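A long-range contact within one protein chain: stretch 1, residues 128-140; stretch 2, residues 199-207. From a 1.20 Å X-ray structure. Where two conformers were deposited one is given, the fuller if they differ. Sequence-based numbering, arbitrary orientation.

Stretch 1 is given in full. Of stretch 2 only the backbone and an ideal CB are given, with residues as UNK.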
# COMPACT_ATOMS: atom_id res chain seq x y z
N GLU A 128 0.36 -16.95 -3.38
CA GLU A 128 -0.05 -15.92 -4.34
C GLU A 128 -1.15 -15.06 -3.74
O GLU A 128 -1.96 -15.54 -2.92
CB GLU A 128 -0.35 -16.39 -5.70
CG GLU A 128 -1.62 -17.07 -5.89
CD GLU A 128 -1.88 -17.82 -7.25
OE1 GLU A 128 -0.88 -18.25 -7.88
OE2 GLU A 128 -3.07 -18.13 -7.53
N PHE A 129 -1.18 -13.81 -4.16
CA PHE A 129 -2.19 -12.83 -3.75
C PHE A 129 -2.81 -12.31 -5.03
O PHE A 129 -2.05 -11.90 -5.93
CB PHE A 129 -1.57 -11.69 -2.96
CG PHE A 129 -2.57 -10.68 -2.44
CD1 PHE A 129 -3.05 -9.67 -3.27
CD2 PHE A 129 -3.06 -10.77 -1.14
CE1 PHE A 129 -4.03 -8.79 -2.81
CE2 PHE A 129 -4.02 -9.91 -0.71
CZ PHE A 129 -4.50 -8.92 -1.53
N THR A 130 -4.12 -12.22 -5.06
CA THR A 130 -4.86 -11.83 -6.28
C THR A 130 -6.00 -10.89 -5.89
O THR A 130 -6.61 -11.03 -4.83
CB THR A 130 -5.36 -13.11 -6.96
OG1 THR A 130 -4.20 -13.82 -7.37
CG2 THR A 130 -6.26 -12.86 -8.16
N PHE A 131 -6.30 -9.99 -6.82
CA PHE A 131 -7.47 -9.12 -6.63
C PHE A 131 -7.98 -8.72 -8.01
O PHE A 131 -7.24 -8.76 -9.00
CB PHE A 131 -7.13 -7.89 -5.80
CG PHE A 131 -6.08 -6.98 -6.35
CD1 PHE A 131 -4.73 -7.29 -6.25
CD2 PHE A 131 -6.43 -5.81 -7.01
CE1 PHE A 131 -3.78 -6.44 -6.79
CE2 PHE A 131 -5.47 -4.98 -7.55
CZ PHE A 131 -4.17 -5.32 -7.43
N ASP A 132 -9.21 -8.26 -8.03
CA ASP A 132 -9.81 -7.64 -9.21
C ASP A 132 -9.82 -6.15 -9.03
O ASP A 132 -9.94 -5.66 -7.91
CB ASP A 132 -11.22 -8.18 -9.44
CG ASP A 132 -11.34 -9.71 -9.49
OD1 ASP A 132 -10.36 -10.41 -9.77
OD2 ASP A 132 -12.46 -10.17 -9.29
N VAL A 133 -9.71 -5.41 -10.14
CA VAL A 133 -9.62 -3.94 -10.05
C VAL A 133 -10.39 -3.30 -11.18
O VAL A 133 -10.51 -3.82 -12.29
CB VAL A 133 -8.13 -3.47 -10.01
CG1 VAL A 133 -7.41 -3.76 -11.31
CG2 VAL A 133 -8.00 -2.05 -9.56
N ASP A 134 -10.90 -2.10 -10.87
CA ASP A 134 -11.43 -1.15 -11.84
C ASP A 134 -10.56 0.10 -11.74
O ASP A 134 -10.62 0.82 -10.74
CB ASP A 134 -12.89 -0.82 -11.54
CG ASP A 134 -13.47 0.22 -12.46
OD1 ASP A 134 -12.77 0.84 -13.23
OD2 ASP A 134 -14.68 0.50 -12.31
N ALA A 135 -9.74 0.30 -12.77
CA ALA A 135 -8.78 1.40 -12.83
C ALA A 135 -9.22 2.52 -13.76
O ALA A 135 -8.44 3.48 -13.98
CB ALA A 135 -7.42 0.89 -13.28
N THR A 136 -10.45 2.49 -14.27
CA THR A 136 -10.87 3.42 -15.32
C THR A 136 -10.78 4.88 -14.87
O THR A 136 -10.54 5.74 -15.75
CB THR A 136 -12.32 3.09 -15.77
OG1 THR A 136 -13.23 3.19 -14.63
CG2 THR A 136 -12.42 1.74 -16.42
N LYS A 137 -11.04 5.18 -13.62
CA LYS A 137 -11.12 6.55 -13.13
C LYS A 137 -9.79 7.01 -12.50
O LYS A 137 -9.76 7.90 -11.65
CB LYS A 137 -12.32 6.73 -12.20
CG LYS A 137 -13.68 6.57 -12.88
CD LYS A 137 -14.89 7.01 -12.06
CE LYS A 137 -15.05 8.49 -11.71
NZ LYS A 137 -15.66 8.82 -10.37
N LEU A 138 -8.69 6.45 -12.98
CA LEU A 138 -7.35 6.79 -12.53
C LEU A 138 -6.53 7.32 -13.69
O LEU A 138 -5.91 6.54 -14.44
CB LEU A 138 -6.66 5.59 -11.89
CG LEU A 138 -7.36 4.96 -10.69
CD1 LEU A 138 -6.72 3.64 -10.36
CD2 LEU A 138 -7.33 5.91 -9.50
N PRO A 139 -6.49 8.64 -13.89
CA PRO A 139 -5.66 9.20 -14.97
C PRO A 139 -4.20 9.30 -14.52
O PRO A 139 -3.81 9.04 -13.39
CB PRO A 139 -6.29 10.58 -15.17
CG PRO A 139 -6.70 10.97 -13.78
CD PRO A 139 -7.27 9.68 -13.24
N CYS A 140 -3.38 9.79 -15.47
CA CYS A 140 -1.96 10.14 -15.19
C CYS A 140 -1.87 10.89 -13.85
O CYS A 140 -2.68 11.79 -13.57
CB CYS A 140 -1.41 11.13 -16.24
SG CYS A 140 -1.31 10.53 -17.92
N UNK A 199 5.37 -3.40 -2.49
CA UNK A 199 4.36 -2.70 -3.29
C UNK A 199 3.87 -3.65 -4.36
O UNK A 199 4.41 -3.74 -5.47
CB UNK A 199 4.92 -1.42 -3.91
N UNK A 200 2.86 -4.41 -3.99
CA UNK A 200 2.20 -5.32 -4.95
C UNK A 200 1.71 -4.52 -6.15
O UNK A 200 2.00 -4.87 -7.31
CB UNK A 200 1.03 -6.06 -4.29
N UNK A 201 0.99 -3.43 -5.88
CA UNK A 201 0.31 -2.68 -6.94
C UNK A 201 0.43 -1.22 -6.62
O UNK A 201 -0.01 -0.75 -5.56
CB UNK A 201 -1.16 -3.09 -7.08
N UNK A 202 1.01 -0.46 -7.56
CA UNK A 202 0.95 0.99 -7.61
C UNK A 202 0.63 1.30 -9.06
O UNK A 202 1.43 0.97 -9.93
CB UNK A 202 2.24 1.66 -7.14
N UNK A 203 -0.56 1.82 -9.33
CA UNK A 203 -0.98 1.85 -10.75
C UNK A 203 -2.08 2.84 -10.96
O UNK A 203 -2.85 3.22 -10.04
CB UNK A 203 -1.44 0.47 -11.22
N UNK A 204 -2.22 3.21 -12.22
CA UNK A 204 -3.38 3.94 -12.71
C UNK A 204 -3.81 3.32 -14.02
O UNK A 204 -3.37 2.21 -14.36
CB UNK A 204 -3.08 5.43 -12.88
N UNK A 205 -4.68 3.98 -14.79
CA UNK A 205 -5.11 3.41 -16.06
C UNK A 205 -4.03 3.51 -17.13
O UNK A 205 -4.21 2.94 -18.22
CB UNK A 205 -6.38 4.11 -16.54
N UNK A 206 -2.93 4.19 -16.85
CA UNK A 206 -1.86 4.44 -17.81
C UNK A 206 -0.59 3.61 -17.56
O UNK A 206 0.18 3.42 -18.50
CB UNK A 206 -1.50 5.93 -17.79
N UNK A 207 -0.35 3.15 -16.33
CA UNK A 207 0.86 2.38 -16.05
C UNK A 207 0.61 1.51 -14.81
O UNK A 207 -0.17 1.91 -13.93
CB UNK A 207 2.06 3.30 -15.84

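Position 199 lies beyond the reach of stretch 1. Nothing there comes within 5.5 Å of its ideal CB, so stretch 1 sets no preference. The residue is Asp199.

Position 200 sits where the chain turns a corner. Its CA-to-CB bond points toward stretch 1. The nearest atom to the ideal CB is Phe131 CE1, at 5.4 Å, and the Phe129 ring is also on offer. The gap and the aromatic carbons favour a medium-sized apolar side chain; leucine, isoleucine or methionine would be reasonable. The residue is Ile200, with chi1 m and chi2 t. It reaches both rings: Ile200 CD1 lies 4.2 Å from Phe129 CD1, and Ile200 CG2 lies 4.3 Å from Phe131 CE1, at the edge of that ring.

Position 201 has extended strand angles and points toward stretch 1. Its ideal CB is already 3.8 Å from Phe131 CZ, and Val133 lies further along. Phe131 and Val133 provide carbon only, so an apolar or aromatic side chain would suit. The residue is Trp201, with chi1 t. The edge of Phe131 meets the face of its five-membered ring, with planes at 84° and centroids 5.2 Å apart. Trp201 CG is 3.7 Å from Phe131 CZ. The six-membered part of the indole carries the contact on to Val133, where Trp201 CZ2 is 3.8 Å from Val133 CG2.

Position 202 is out of reach, and stretch 1 does not restrict it. The residue is Glu202.

Position 203 points sideways, with nothing of stretch 1 within 5.5 Å of its ideal CB. The residue is Ala203. Its backbone makes the contact: Ala203 O is 3.9 Å from Leu138 CD1.

Position 204 also points sideways. Its ideal CB is 3.4 Å from Leu138 O and 3.7 Å from Pro139 O. A small or polar side chain would suit these carbonyls. The residue is Asn204, with chi1 p. Its OD1 turns back to its own stretch and accepts a hydrogen bond from the backbone N of position 206, and a weak one from that of 207.

Position 205 points toward the turn from Ala135 to Leu138. Its backbone N donates to Leu138 O at 2.9 Å. The ideal CB is tight against Leu138 O, at 3.2 Å, and 3.3 Å from Ala135 O. A small residue fits best, and a donor could use a carbonyl; serine, threonine, alanine or glycine come to mind. The residue is Ser205. Ser205 OG donates to Leu138 O at 2.8 Å, so one carbonyl takes two hydrogen bonds.

Position 206 points toward stretch 1, with its ideal CB 4.6 Å from Cys140 SG. Many longer side chains could lie here. The residue is Arg206, with chi1 to chi3 all m. Arg206 NH1 is 3.5 Å from Cys140 SG. A water accepts from both Arg206 NH1 and Cys140 N, each at 3.0 Å.

Position 207 is out of reach. The residue is Ala207.

Stretch 2, residues 199-207: DIWEANSRA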
# COMPACT_ATOMS: atom_id res chain seq x y z
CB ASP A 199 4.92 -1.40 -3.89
CG ASP A 199 5.24 -0.40 -2.82
OD1 ASP A 199 4.41 -0.36 -1.81
OD2 ASP A 199 6.19 0.33 -2.92
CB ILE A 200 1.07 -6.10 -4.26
CG1 ILE A 200 1.62 -7.01 -3.17
CG2 ILE A 200 0.25 -6.88 -5.27
CD1 ILE A 200 0.55 -7.76 -2.35
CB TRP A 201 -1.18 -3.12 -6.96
CG TRP A 201 -2.16 -2.26 -7.67
CD1 TRP A 201 -2.88 -1.25 -7.11
CD2 TRP A 201 -2.64 -2.37 -9.03
NE1 TRP A 201 -3.78 -0.74 -7.99
CE2 TRP A 201 -3.65 -1.41 -9.18
CE3 TRP A 201 -2.31 -3.16 -10.14
CZ2 TRP A 201 -4.34 -1.21 -10.38
CZ3 TRP A 201 -2.99 -2.94 -11.33
CH2 TRP A 201 -3.99 -1.99 -11.43
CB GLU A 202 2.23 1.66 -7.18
CG GLU A 202 2.50 1.50 -5.67
CD GLU A 202 3.78 2.13 -5.24
OE1 GLU A 202 3.72 3.28 -4.70
OE2 GLU A 202 4.84 1.55 -5.55
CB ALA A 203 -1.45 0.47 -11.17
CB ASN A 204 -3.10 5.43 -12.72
CG ASN A 204 -1.89 5.81 -13.54
OD1 ASN A 204 -1.69 5.25 -14.63
ND2 ASN A 204 -1.11 6.76 -13.04
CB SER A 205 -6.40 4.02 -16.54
OG SER A 205 -6.24 5.37 -16.94
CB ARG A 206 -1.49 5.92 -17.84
CG ARG A 206 -2.67 6.88 -17.93
CD ARG A 206 -3.66 6.64 -19.02
NE ARG A 206 -3.11 6.70 -20.38
CZ ARG A 206 -2.86 7.84 -21.01
NH1 ARG A 206 -3.11 8.99 -20.45
NH2 ARG A 206 -2.34 7.80 -22.21
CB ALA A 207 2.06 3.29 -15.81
O HOH W 1 -4.76 9.77 -18.12
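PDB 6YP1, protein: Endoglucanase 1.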